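Local coordinates for exosome complex component Rrp42 (Methanothermobacter thermautotrophicus, PDB 2WNR), which probably serves as a non-catalytic subunit of the RNA-degrading exosome and contributes to structuring the active site of its partner Rrp41, at residues Asp164-Ala169 and Met184-Val189; Gly79-Asn84 and Ile121-Leu126; Ala153-Thr158 and Lys192-Thr197; Cys127-Ser132 and Ala170-Gly175; Gln59-Val64 and His142-Asp147. All coordinates share one frame; numbering follows the deposited sequence.

In the fold
Followed from the N terminus, the chain first enters contact 5, where strand 58-69 pairs with strand 133-145 and closes a long loop. Contact 2 is nested inside it, tying the start of strand 80-87 to the loop after helix 102-117. Contact 4 begins just beyond contact 2, at 127-132, and closes at 170-175, so that it crosses contacts 5, 3 and 1. Contact 3 packs helix 150-164 on strand 193-201, and contact 1, pairing strands 166-173 and 184-186, is nested within its loop. Contacts 3 and 5 touch where the helix meets strand 58-69, and Pro188 of contact 1 packs on contact 2.

Contact 1. Residues Asp164-Ala169 and Met184-Val189; sequences DTRIPA and MQPLPV
Strands 166-169 and 184-186 run antiparallel with a marked twist, 130° between their short axes, and Ile167 and Gln185 form the hydrogen-bonded pair between them. Ile167 N donates a hydrogen bond to Gln185 O at 2.7 Å, and Gln185 N returns a bond to Ile167 O at 2.8 Å. Next to this pair, Pro168 faces Met184 as a non-hydrogen-bonded pair, a place where no N-H is required toward the neighbouring strand.

Met184 lies alongside Pro168, both side chains pointing the same way. Its chain bends at chi2 and again at chi3 (-78°), which turns CE back over the strand, 4.0 Å from Pro168 CD. On the same face Pro186 crosses Arg166, with its CG 4.0 Å above the guanidinium plane and offset toward the rim. The guanidinium is held by backbone carbonyls, since NH1 donates to Thr165 O at 2.8 Å and also to Leu163 O.

Leu187 sets CD1 against Thr165 CB at 3.8 Å, while its CD2 meets Ile167 CD1 at 4.1 Å, the two side chains crossing at about a right angle. On the face of Ile167, Gln185 brings OE1 to Ala169 CB, 4.1 Å away. Ile167 continues onto Trp135, and Leu187 onto Leu137. With strand 176-180 bonded to the far edge of strand 166-173, the pairing completes a small three-stranded antiparallel sheet in which 184-186 is an outer strand.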
# COMPACT_ATOMS: atom_id res chain seq x y z
N ASP A 164 30.69 -15.73 0.25
CA ASP A 164 30.71 -16.01 -1.18
C ASP A 164 30.70 -14.73 -2.02
O ASP A 164 31.01 -14.77 -3.21
CB ASP A 164 29.51 -16.87 -1.56
CG ASP A 164 29.51 -17.27 -3.02
OD1 ASP A 164 30.41 -18.04 -3.43
OD2 ASP A 164 28.60 -16.81 -3.76
N THR A 165 30.34 -13.61 -1.40
CA THR A 165 30.15 -12.35 -2.13
C THR A 165 31.46 -11.79 -2.67
O THR A 165 32.48 -11.75 -1.98
CB THR A 165 29.44 -11.29 -1.27
OG1 THR A 165 28.26 -11.86 -0.69
CG2 THR A 165 29.03 -10.10 -2.11
N ARG A 166 31.41 -11.40 -3.94
CA ARG A 166 32.48 -10.66 -4.60
C ARG A 166 31.85 -9.41 -5.20
O ARG A 166 30.82 -9.50 -5.87
CB ARG A 166 33.15 -11.50 -5.70
CG ARG A 166 33.77 -12.83 -5.24
CD ARG A 166 35.11 -12.64 -4.49
NE ARG A 166 35.62 -13.90 -3.94
CZ ARG A 166 35.19 -14.48 -2.82
NH1 ARG A 166 34.22 -13.92 -2.08
NH2 ARG A 166 35.73 -15.63 -2.42
N ILE A 167 32.44 -8.24 -4.95
CA ILE A 167 31.91 -6.98 -5.48
C ILE A 167 32.95 -6.19 -6.26
O ILE A 167 34.14 -6.26 -5.95
CB ILE A 167 31.29 -6.08 -4.37
CG1 ILE A 167 32.34 -5.63 -3.36
CG2 ILE A 167 30.13 -6.78 -3.70
CD1 ILE A 167 31.93 -4.41 -2.54
N PRO A 168 32.50 -5.42 -7.28
CA PRO A 168 33.44 -4.62 -8.07
C PRO A 168 34.12 -3.54 -7.24
O PRO A 168 33.54 -3.03 -6.27
CB PRO A 168 32.54 -3.99 -9.14
CG PRO A 168 31.17 -4.02 -8.56
CD PRO A 168 31.12 -5.27 -7.75
N ALA A 169 35.36 -3.22 -7.59
CA ALA A 169 36.09 -2.15 -6.94
C ALA A 169 35.45 -0.82 -7.30
O ALA A 169 35.19 -0.54 -8.47
CB ALA A 169 37.55 -2.17 -7.34
N MET A 184 37.57 -7.60 -8.90
CA MET A 184 36.51 -8.13 -8.03
C MET A 184 37.07 -8.42 -6.63
O MET A 184 38.12 -9.04 -6.49
CB MET A 184 35.89 -9.39 -8.63
CG MET A 184 35.06 -9.15 -9.88
SD MET A 184 33.77 -7.91 -9.67
CE MET A 184 32.52 -8.84 -8.79
N GLN A 185 36.35 -7.96 -5.61
CA GLN A 185 36.85 -8.03 -4.24
C GLN A 185 35.88 -8.74 -3.28
O GLN A 185 34.66 -8.61 -3.42
CB GLN A 185 37.17 -6.63 -3.70
CG GLN A 185 38.38 -5.97 -4.37
CD GLN A 185 38.77 -4.64 -3.72
OE1 GLN A 185 37.93 -3.75 -3.54
NE2 GLN A 185 40.04 -4.49 -3.39
N PRO A 186 36.42 -9.51 -2.32
CA PRO A 186 35.58 -10.05 -1.26
C PRO A 186 35.08 -8.93 -0.36
O PRO A 186 35.67 -7.85 -0.35
CB PRO A 186 36.53 -10.96 -0.49
CG PRO A 186 37.61 -11.30 -1.45
CD PRO A 186 37.79 -10.06 -2.27
N LEU A 187 33.98 -9.18 0.36
CA LEU A 187 33.53 -8.23 1.37
C LEU A 187 34.53 -8.22 2.53
O LEU A 187 35.08 -9.27 2.87
CB LEU A 187 32.14 -8.59 1.89
CG LEU A 187 30.94 -8.50 0.95
CD1 LEU A 187 29.68 -8.94 1.68
CD2 LEU A 187 30.76 -7.10 0.39
N PRO A 188 34.78 -7.04 3.12
CA PRO A 188 35.63 -6.98 4.32
C PRO A 188 34.94 -7.71 5.48
O PRO A 188 34.04 -7.16 6.14
CB PRO A 188 35.76 -5.48 4.59
CG PRO A 188 34.57 -4.85 3.92
CD PRO A 188 34.30 -5.70 2.72
N VAL A 189 35.34 -8.96 5.69
CA VAL A 189 34.78 -9.79 6.74
C VAL A 189 35.75 -9.78 7.92
O VAL A 189 36.88 -10.25 7.80
CB VAL A 189 34.53 -11.24 6.25
CG1 VAL A 189 34.08 -12.14 7.39
CG2 VAL A 189 33.50 -11.25 5.12

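Contact 2. Residues Gly79-Asn84 and Ile121-Leu126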
# COMPACT_ATOMS: atom_id res chain seq x y z
N GLY A 79 28.72 1.92 5.39
CA GLY A 79 27.98 1.26 4.31
C GLY A 79 26.71 0.68 4.91
O GLY A 79 26.58 0.59 6.13
N VAL A 80 25.78 0.28 4.06
CA VAL A 80 24.47 -0.15 4.52
C VAL A 80 24.26 -1.65 4.34
O VAL A 80 24.67 -2.24 3.34
CB VAL A 80 23.37 0.65 3.80
CG1 VAL A 80 21.98 0.18 4.25
CG2 VAL A 80 23.56 2.14 4.04
N ILE A 81 23.63 -2.27 5.33
CA ILE A 81 23.09 -3.64 5.19
C ILE A 81 21.58 -3.59 5.29
O ILE A 81 21.03 -2.96 6.19
CB ILE A 81 23.65 -4.59 6.27
CG1 ILE A 81 25.12 -4.90 6.00
CG2 ILE A 81 22.87 -5.91 6.31
CD1 ILE A 81 25.78 -5.80 7.04
N LEU A 82 20.90 -4.27 4.37
CA LEU A 82 19.44 -4.36 4.35
C LEU A 82 19.00 -5.82 4.27
O LEU A 82 19.18 -6.47 3.24
CB LEU A 82 18.89 -3.58 3.15
CG LEU A 82 18.89 -2.06 3.28
CD1 LEU A 82 18.93 -1.41 1.93
CD2 LEU A 82 17.70 -1.56 4.09
N THR A 83 18.42 -6.33 5.35
CA THR A 83 18.03 -7.73 5.43
C THR A 83 16.53 -7.86 5.23
O THR A 83 15.74 -7.16 5.87
CB THR A 83 18.44 -8.37 6.78
OG1 THR A 83 19.85 -8.22 6.96
CG2 THR A 83 18.10 -9.87 6.83
N ASN A 84 16.13 -8.73 4.31
CA ASN A 84 14.73 -9.00 4.08
C ASN A 84 14.52 -10.48 3.76
O ASN A 84 15.35 -11.10 3.09
CB ASN A 84 14.15 -8.11 2.96
CG ASN A 84 12.65 -8.39 2.73
OD1 ASN A 84 11.81 -7.94 3.51
ND2 ASN A 84 12.34 -9.14 1.67
N ILE A 121 30.81 -7.51 9.17
CA ILE A 121 31.22 -6.72 8.02
C ILE A 121 31.65 -5.32 8.47
O ILE A 121 30.93 -4.65 9.20
CB ILE A 121 30.10 -6.68 6.96
CG1 ILE A 121 29.94 -8.06 6.35
CG2 ILE A 121 30.40 -5.67 5.86
CD1 ILE A 121 28.55 -8.33 5.87
N ASP A 122 32.84 -4.90 8.05
CA ASP A 122 33.33 -3.55 8.35
C ASP A 122 32.68 -2.54 7.41
O ASP A 122 33.24 -2.21 6.36
CB ASP A 122 34.85 -3.49 8.23
CG ASP A 122 35.46 -2.29 8.97
OD1 ASP A 122 34.70 -1.45 9.50
OD2 ASP A 122 36.70 -2.20 9.04
N LEU A 123 31.49 -2.07 7.80
CA LEU A 123 30.74 -1.07 7.03
C LEU A 123 31.56 0.18 6.67
O LEU A 123 31.31 0.82 5.65
CB LEU A 123 29.45 -0.67 7.77
CG LEU A 123 28.50 -1.74 8.33
CD1 LEU A 123 27.30 -1.13 9.08
CD2 LEU A 123 28.04 -2.79 7.30
N GLU A 124 32.55 0.51 7.50
CA GLU A 124 33.45 1.64 7.22
C GLU A 124 34.20 1.48 5.90
O GLU A 124 34.49 2.46 5.22
CB GLU A 124 34.46 1.82 8.35
CG GLU A 124 34.01 2.77 9.44
CD GLU A 124 35.17 3.26 10.29
OE1 GLU A 124 35.86 2.40 10.89
OE2 GLU A 124 35.40 4.49 10.35
N LYS A 125 34.52 0.23 5.55
CA LYS A 125 35.26 -0.07 4.33
C LYS A 125 34.34 -0.14 3.11
O LYS A 125 34.82 -0.26 1.98
CB LYS A 125 36.05 -1.38 4.48
CG LYS A 125 37.04 -1.37 5.63
CD LYS A 125 38.15 -2.38 5.43
CE LYS A 125 39.01 -2.48 6.68
NZ LYS A 125 40.47 -2.42 6.37
N LEU A 126 33.04 -0.06 3.35
CA LEU A 126 32.05 -0.03 2.28
C LEU A 126 31.71 1.41 1.87
O LEU A 126 31.03 1.64 0.87
CB LEU A 126 30.79 -0.79 2.68
CG LEU A 126 31.00 -2.28 2.97
CD1 LEU A 126 29.65 -2.97 3.19
CD2 LEU A 126 31.75 -2.97 1.83
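Ile81 and Leu123 meet at about a right angle, the side chain of the strand residue being crossed by that of the loop residue. Leu123 CD2 is the branch that touches Ile81, resting 3.8 Å from Ile81 CD1 and equally near Ile81 CG1. With CG anti to the carbonyl carbon (chi1 -49°), the fork of Leu123 stands by Gly79 O, CG 3.7 Å from it. The second branch, CD1, takes another course and lies against the backbone, 3.5 Å from Gly79 O. Ile121 comes to the same methyl of Ile81 on an oblique path, so that Ile121 CD1 and Ile81 CD1 touch at 3.9 Å. One methyl of the strand is thus shared by two loop residues, and Ile81 also packs on Ile115 of helix 102-117 and on Leu139 of strand 133-145.

At the start of the strand the contact passes to the backbone. Gly79 CA lies 3.8 Å from Leu126 CB, backbone directly against side chain. Gly79 N donates to Leu123 O at 2.8 Å from well above the carbonyl plane. Leu126 N, 3.0 Å from the same Leu123 O, approaches across the opposite face of the plane. Between the two touching loop residues, Asp122 is the centre of an inverse gamma turn.

The chemistry is therefore divided. Beside the hydrophobic cluster round Ile81 lies a backbone junction with one hydrogen bond across it, and the carbonyl of Leu123, gripped by two N-H groups, links the turn at 123-126 to the beginning of strand 80-87.

Contact 3. Residues Ala153-Thr158 and Lys192-Thr197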
# COMPACT_ATOMS: atom_id res chain seq x y z
N ALA A 153 19.07 -21.98 10.05
CA ALA A 153 19.23 -22.12 8.61
C ALA A 153 19.46 -20.76 7.94
O ALA A 153 20.30 -20.64 7.04
CB ALA A 153 18.03 -22.81 8.00
N ALA A 154 18.72 -19.75 8.39
CA ALA A 154 18.80 -18.41 7.82
C ALA A 154 20.15 -17.76 8.09
O ALA A 154 20.80 -17.28 7.17
CB ALA A 154 17.67 -17.53 8.32
N VAL A 155 20.57 -17.78 9.35
CA VAL A 155 21.85 -17.17 9.73
C VAL A 155 22.99 -17.87 8.99
O VAL A 155 23.92 -17.22 8.49
CB VAL A 155 22.07 -17.23 11.26
CG1 VAL A 155 23.50 -16.88 11.62
CG2 VAL A 155 21.09 -16.29 11.97
N LEU A 156 22.90 -19.19 8.92
CA LEU A 156 23.91 -20.00 8.28
C LEU A 156 24.06 -19.65 6.79
O LEU A 156 25.17 -19.50 6.30
CB LEU A 156 23.57 -21.48 8.46
CG LEU A 156 24.59 -22.57 8.11
CD1 LEU A 156 26.03 -22.18 8.46
CD2 LEU A 156 24.19 -23.84 8.83
N ALA A 157 22.92 -19.50 6.11
CA ALA A 157 22.89 -19.19 4.68
C ALA A 157 23.34 -17.75 4.39
O ALA A 157 24.04 -17.51 3.40
CB ALA A 157 21.50 -19.45 4.11
N THR A 158 22.94 -16.81 5.24
CA THR A 158 23.32 -15.42 5.09
C THR A 158 24.82 -15.27 5.27
O THR A 158 25.48 -14.66 4.44
CB THR A 158 22.59 -14.54 6.09
OG1 THR A 158 21.18 -14.81 6.04
CG2 THR A 158 22.82 -13.06 5.78
N LYS A 192 33.25 -14.17 12.08
CA LYS A 192 32.04 -14.93 11.82
C LYS A 192 31.23 -15.11 13.09
O LYS A 192 31.78 -15.07 14.20
CB LYS A 192 32.37 -16.31 11.23
CG LYS A 192 32.58 -16.31 9.72
CD LYS A 192 33.41 -17.51 9.27
CE LYS A 192 34.89 -17.20 9.35
NZ LYS A 192 35.72 -18.40 9.09
N ALA A 193 29.93 -15.28 12.92
CA ALA A 193 29.03 -15.61 14.01
C ALA A 193 27.94 -16.51 13.45
O ALA A 193 27.56 -16.38 12.28
CB ALA A 193 28.43 -14.35 14.59
N LEU A 194 27.46 -17.44 14.26
CA LEU A 194 26.34 -18.29 13.85
C LEU A 194 25.34 -18.45 14.99
O LEU A 194 25.59 -17.98 16.11
CB LEU A 194 26.82 -19.65 13.34
CG LEU A 194 27.55 -19.70 11.99
CD1 LEU A 194 28.00 -21.11 11.68
CD2 LEU A 194 26.72 -19.14 10.83
N MET A 195 24.23 -19.13 14.71
CA MET A 195 23.11 -19.17 15.64
C MET A 195 22.58 -20.57 15.92
O MET A 195 22.44 -21.41 15.02
CB MET A 195 22.00 -18.28 15.11
CG MET A 195 20.78 -18.17 15.99
SD MET A 195 19.74 -16.79 15.47
CE MET A 195 20.72 -15.40 16.05
N CYS A 196 22.26 -20.79 17.19
CA CYS A 196 21.61 -22.00 17.66
C CYS A 196 20.24 -21.67 18.22
O CYS A 196 20.11 -20.76 19.05
CB CYS A 196 22.46 -22.65 18.75
SG CYS A 196 24.00 -23.33 18.17
N THR A 197 19.22 -22.38 17.76
CA THR A 197 17.86 -22.23 18.26
C THR A 197 17.47 -23.48 19.04
O THR A 197 17.65 -24.60 18.57
CB THR A 197 16.85 -22.00 17.13
OG1 THR A 197 17.15 -20.77 16.47
CG2 THR A 197 15.44 -21.90 17.67
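Val155 and Leu156 belong to the helix-on-sheet interface at the heart of the RNase PH fold, where helix 150-164 lies between two sheets. Segment 153-158 runs nearly antiparallel to strand 193-197, at 166° between their directions, and the two axes approach to 7.2 Å. The contact is wholly apolar, without a hydrogen bond across it.

Val155 is directed at the strand and spreads its two methyls over neighbouring residues. CG1, anti to the backbone N (chi1 168°), lies over the chain itself, 3.9 Å from Leu194 CA. CG2 turns to Met195, whose SD it meets at 3.8 Å, with Met195 CB equally close. These two side chains cross at about a right angle, and the bend of Met195 at chi3 carries its CE round near the same methyl.

Ala153 and Ala157, directed away from the strand, pack on Ile60 and Val62 of strand 58-69, and the small residues allow close approach there; Ala154 also touches Ile60. Leu194 also reaches Val258 and Leu261 of helix 244-268, which joins helix 150-164, strand 193-201 and helix 244-268 in one core.

Leu156 completes the contact from one side, its end coming closer to the strand than its base. It crosses Leu194 obliquely, and the methyl CD2 of Leu194 fits against both the backbone and the tip of Leu156, at 3.9 Å from Leu156 CA and 3.9 Å from Leu156 CD1.

Contact 4. Residues Cys127-Ser132 and Ala170-Gly175; sequences CIIEGS and AEVEDG
Between Ile128, Ile129, Ala170 and Val172 no flat side chain takes part, and aliphatic groups do all the touching. Outside the two segments, the side chain of Trp135 on strand 133-145 touches both Ile128 and Ala170.

Ile128 divides its branches between two residues. CG1 comes to Ala170 CB at 3.7 Å, while CG2, anti to the backbone N, meets Val172 CG2 at 3.8 Å. Val172 is in turn shared: its side chain crosses that of Ile129 obliquely, CG1 lying 3.9 Å from Ile129 CD1. The same Ile129 CD1 lies 3.5 Å from Gly175 O, where the chain turns after strand 166-173. Ile128 and Ile129 both face Lys133 in a classic beta bulge, and this allows two successive isoleucines to point at the other segment. Beyond the contact, Ile128 also reaches Val177 of strand 176-180.

No hydrogen bond joins the segments, and their CA atoms come no closer than 7.0 Å, between Ile128 and Ala170. The chemistry is that of a small hydrophobic seam between two sheets at the protein's surface, in which methyl contacts, with no polar bond to fix direction, join strand 166-173 to the bulged strand.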
# COMPACT_ATOMS: atom_id res chain seq x y z
N CYS A 127 32.20 2.36 2.67
CA CYS A 127 32.14 3.76 2.30
C CYS A 127 32.75 3.97 0.91
O CYS A 127 33.69 3.26 0.54
CB CYS A 127 32.94 4.60 3.31
SG CYS A 127 32.33 6.28 3.50
N ILE A 128 32.20 4.90 0.14
CA ILE A 128 32.88 5.39 -1.06
C ILE A 128 33.19 6.88 -0.89
O ILE A 128 34.35 7.24 -0.75
CB ILE A 128 32.12 5.09 -2.38
CG1 ILE A 128 32.26 3.61 -2.75
CG2 ILE A 128 32.66 5.94 -3.53
CD1 ILE A 128 30.99 2.83 -2.58
N ILE A 129 32.16 7.72 -0.88
CA ILE A 129 32.29 9.10 -0.44
C ILE A 129 31.43 9.35 0.80
O ILE A 129 30.20 9.31 0.74
CB ILE A 129 31.92 10.12 -1.54
CG1 ILE A 129 32.83 9.93 -2.77
CG2 ILE A 129 32.02 11.54 -0.99
CD1 ILE A 129 32.38 10.66 -4.03
N GLU A 130 32.11 9.61 1.91
CA GLU A 130 31.49 9.94 3.20
C GLU A 130 30.32 10.92 3.04
O GLU A 130 30.49 12.03 2.53
CB GLU A 130 32.56 10.53 4.13
CG GLU A 130 32.36 10.37 5.64
CD GLU A 130 33.54 10.98 6.43
OE1 GLU A 130 33.44 11.11 7.67
OE2 GLU A 130 34.57 11.33 5.81
N GLY A 131 29.14 10.48 3.47
CA GLY A 131 27.94 11.32 3.48
C GLY A 131 27.25 11.52 2.15
O GLY A 131 26.59 12.55 1.94
N SER A 132 27.38 10.53 1.25
CA SER A 132 26.89 10.64 -0.13
C SER A 132 26.78 9.30 -0.86
O SER A 132 25.69 8.93 -1.30
CB SER A 132 27.76 11.62 -0.94
OG SER A 132 27.17 11.90 -2.20
N ALA A 170 35.18 -0.02 -6.27
CA ALA A 170 34.65 1.32 -6.47
C ALA A 170 35.74 2.38 -6.23
O ALA A 170 36.13 2.65 -5.09
CB ALA A 170 33.44 1.54 -5.59
N GLU A 171 36.24 2.96 -7.32
CA GLU A 171 37.25 4.03 -7.25
C GLU A 171 36.58 5.40 -7.27
O GLU A 171 35.47 5.56 -7.79
CB GLU A 171 38.27 3.91 -8.39
CG GLU A 171 39.52 3.08 -8.05
CD GLU A 171 39.35 1.58 -8.27
OE1 GLU A 171 38.20 1.08 -8.21
OE2 GLU A 171 40.37 0.89 -8.49
N VAL A 172 37.27 6.39 -6.69
CA VAL A 172 36.79 7.77 -6.71
C VAL A 172 37.66 8.61 -7.62
O VAL A 172 38.88 8.73 -7.42
CB VAL A 172 36.74 8.41 -5.30
CG1 VAL A 172 35.99 9.74 -5.34
CG2 VAL A 172 36.09 7.45 -4.30
N GLU A 173 37.01 9.21 -8.62
CA GLU A 173 37.66 10.01 -9.64
C GLU A 173 36.74 11.16 -10.03
O GLU A 173 35.54 10.95 -10.24
CB GLU A 173 37.94 9.14 -10.85
CG GLU A 173 39.23 9.45 -11.56
CD GLU A 173 39.20 9.02 -13.01
OE1 GLU A 173 38.38 9.56 -13.77
OE2 GLU A 173 40.02 8.14 -13.39
N ASP A 174 37.31 12.36 -10.13
CA ASP A 174 36.58 13.60 -10.44
C ASP A 174 35.51 14.03 -9.42
O ASP A 174 35.25 15.22 -9.26
CB ASP A 174 35.99 13.58 -11.87
CG ASP A 174 36.73 14.53 -12.84
OD1 ASP A 174 36.16 14.83 -13.91
OD2 ASP A 174 37.87 14.97 -12.54
N GLY A 175 34.90 13.06 -8.74
CA GLY A 175 33.79 13.33 -7.83
C GLY A 175 32.65 12.36 -8.06
O GLY A 175 31.81 12.14 -7.17

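Contact 5. Residues Gln59-Val64 and His142-Asp147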
# COMPACT_ATOMS: atom_id res chain seq x y z
N GLN A 59 14.86 -25.47 3.79
CA GLN A 59 15.73 -25.00 2.73
C GLN A 59 15.60 -23.50 2.51
O GLN A 59 14.50 -22.99 2.37
CB GLN A 59 15.43 -25.76 1.44
CG GLN A 59 16.38 -25.45 0.30
CD GLN A 59 16.19 -26.38 -0.87
OE1 GLN A 59 15.63 -27.47 -0.73
NE2 GLN A 59 16.66 -25.95 -2.03
N ILE A 60 16.74 -22.82 2.50
CA ILE A 60 16.77 -21.37 2.32
C ILE A 60 17.83 -21.02 1.29
O ILE A 60 18.95 -21.52 1.34
CB ILE A 60 17.08 -20.63 3.66
CG1 ILE A 60 15.92 -20.77 4.64
CG2 ILE A 60 17.37 -19.15 3.43
CD1 ILE A 60 16.18 -20.14 5.98
N ILE A 61 17.46 -20.17 0.34
CA ILE A 61 18.41 -19.59 -0.58
C ILE A 61 18.61 -18.11 -0.26
O ILE A 61 17.64 -17.37 -0.09
CB ILE A 61 17.96 -19.76 -2.02
CG1 ILE A 61 17.99 -21.24 -2.39
CG2 ILE A 61 18.84 -18.93 -2.96
CD1 ILE A 61 17.18 -21.57 -3.60
N VAL A 62 19.86 -17.69 -0.16
CA VAL A 62 20.16 -16.30 0.13
C VAL A 62 20.96 -15.69 -1.01
O VAL A 62 21.88 -16.30 -1.52
CB VAL A 62 20.93 -16.14 1.47
CG1 VAL A 62 21.34 -14.69 1.69
CG2 VAL A 62 20.08 -16.62 2.63
N GLY A 63 20.59 -14.48 -1.41
CA GLY A 63 21.37 -13.74 -2.37
C GLY A 63 21.86 -12.44 -1.75
O GLY A 63 21.17 -11.83 -0.93
N VAL A 64 23.07 -12.04 -2.14
CA VAL A 64 23.63 -10.77 -1.70
C VAL A 64 23.80 -9.88 -2.93
O VAL A 64 24.55 -10.23 -3.85
CB VAL A 64 24.98 -10.93 -0.96
CG1 VAL A 64 25.47 -9.58 -0.46
CG2 VAL A 64 24.86 -11.89 0.21
N HIS A 142 15.43 -16.27 0.94
CA HIS A 142 14.34 -16.85 0.18
C HIS A 142 13.99 -18.22 0.77
O HIS A 142 14.70 -19.21 0.54
CB HIS A 142 14.73 -16.96 -1.29
CG HIS A 142 13.66 -16.52 -2.24
ND1 HIS A 142 13.25 -15.21 -2.35
CD2 HIS A 142 12.93 -17.21 -3.14
CE1 HIS A 142 12.30 -15.12 -3.26
NE2 HIS A 142 12.09 -16.32 -3.76
N ILE A 143 12.91 -18.27 1.54
CA ILE A 143 12.57 -19.51 2.22
C ILE A 143 11.79 -20.38 1.23
O ILE A 143 10.70 -20.03 0.80
CB ILE A 143 11.83 -19.27 3.56
CG1 ILE A 143 12.77 -18.67 4.63
CG2 ILE A 143 11.33 -20.56 4.12
CD1 ILE A 143 13.20 -17.23 4.40
N ILE A 144 12.40 -21.51 0.89
CA ILE A 144 11.96 -22.40 -0.18
C ILE A 144 11.15 -23.58 0.37
O ILE A 144 10.23 -24.06 -0.28
CB ILE A 144 13.21 -22.92 -0.95
CG1 ILE A 144 14.01 -21.76 -1.57
CG2 ILE A 144 12.86 -23.93 -2.00
CD1 ILE A 144 13.23 -20.86 -2.54
N ASP A 145 11.51 -24.02 1.57
CA ASP A 145 10.92 -25.21 2.19
C ASP A 145 11.05 -25.01 3.70
O ASP A 145 12.11 -24.62 4.19
CB ASP A 145 11.70 -26.46 1.76
CG ASP A 145 10.80 -27.66 1.39
OD1 ASP A 145 9.56 -27.62 1.57
OD2 ASP A 145 11.36 -28.66 0.91
N TYR A 146 9.97 -25.24 4.43
CA TYR A 146 10.00 -25.06 5.88
C TYR A 146 9.64 -26.34 6.61
O TYR A 146 8.49 -26.79 6.57
CB TYR A 146 9.10 -23.89 6.31
CG TYR A 146 8.84 -23.81 7.81
CD1 TYR A 146 9.88 -23.68 8.72
CD2 TYR A 146 7.53 -23.88 8.30
CE1 TYR A 146 9.64 -23.62 10.10
CE2 TYR A 146 7.28 -23.81 9.67
CZ TYR A 146 8.33 -23.69 10.56
OH TYR A 146 8.08 -23.62 11.91
N ASP A 147 10.63 -26.93 7.28
CA ASP A 147 10.43 -28.17 8.02
C ASP A 147 11.04 -28.03 9.41
O ASP A 147 11.50 -29.01 9.99
CB ASP A 147 11.04 -29.36 7.26
CG ASP A 147 10.44 -30.71 7.67
OD1 ASP A 147 9.33 -30.73 8.25
OD2 ASP A 147 11.05 -31.77 7.38
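Gln59 and Asp145 mark one end of the tightly paired part of the contact, and Ile61 and His142 the other. Here the strands run antiparallel, 154° between their short axes. Ile61 N donates to His142 O at 2.9 Å, and His142 N answers to Ile61 O at 2.7 Å. Toward the other end Gln59 N bonds to Asp145 O at 2.9 Å, and Gln59 O accepts two hydrogen bonds, from Ile144 N at 3.0 Å and from Asp145 N at 3.3 Å. Ile144 and Asp145 thus both face Gln59, a classic beta bulge that shifts the register by one residue.

On one face Ile60 and Ile143 lie side by side, pointing the same way, their CG1 atoms 3.8 Å apart. Ile60 goes on to pack on Ala153 of helix 150-164. On the other face Ile61 crosses Ile144, with CD1 of Ile61 3.8 Å from CG1 of Ile144.

Residues 62-64 hardly meet 142-147 but stay in the sheet, Gly63 pairing with Asp140. The looser end is at Tyr146 and Asp147, where Tyr146 OH bonds to Glu214. The face of His142 and Asp145 is no solvent side, because a subunit of another protein covers it: Asp145 accepts backbone hydrogen bonds there through both carboxylate oxygens, and the His142 ring meets an aromatic ring edge-to-face. A bulged antiparallel pair inside the mixed sheet of the RNase PH fold here also forms part of an intersubunit interface of the hexameric assembly.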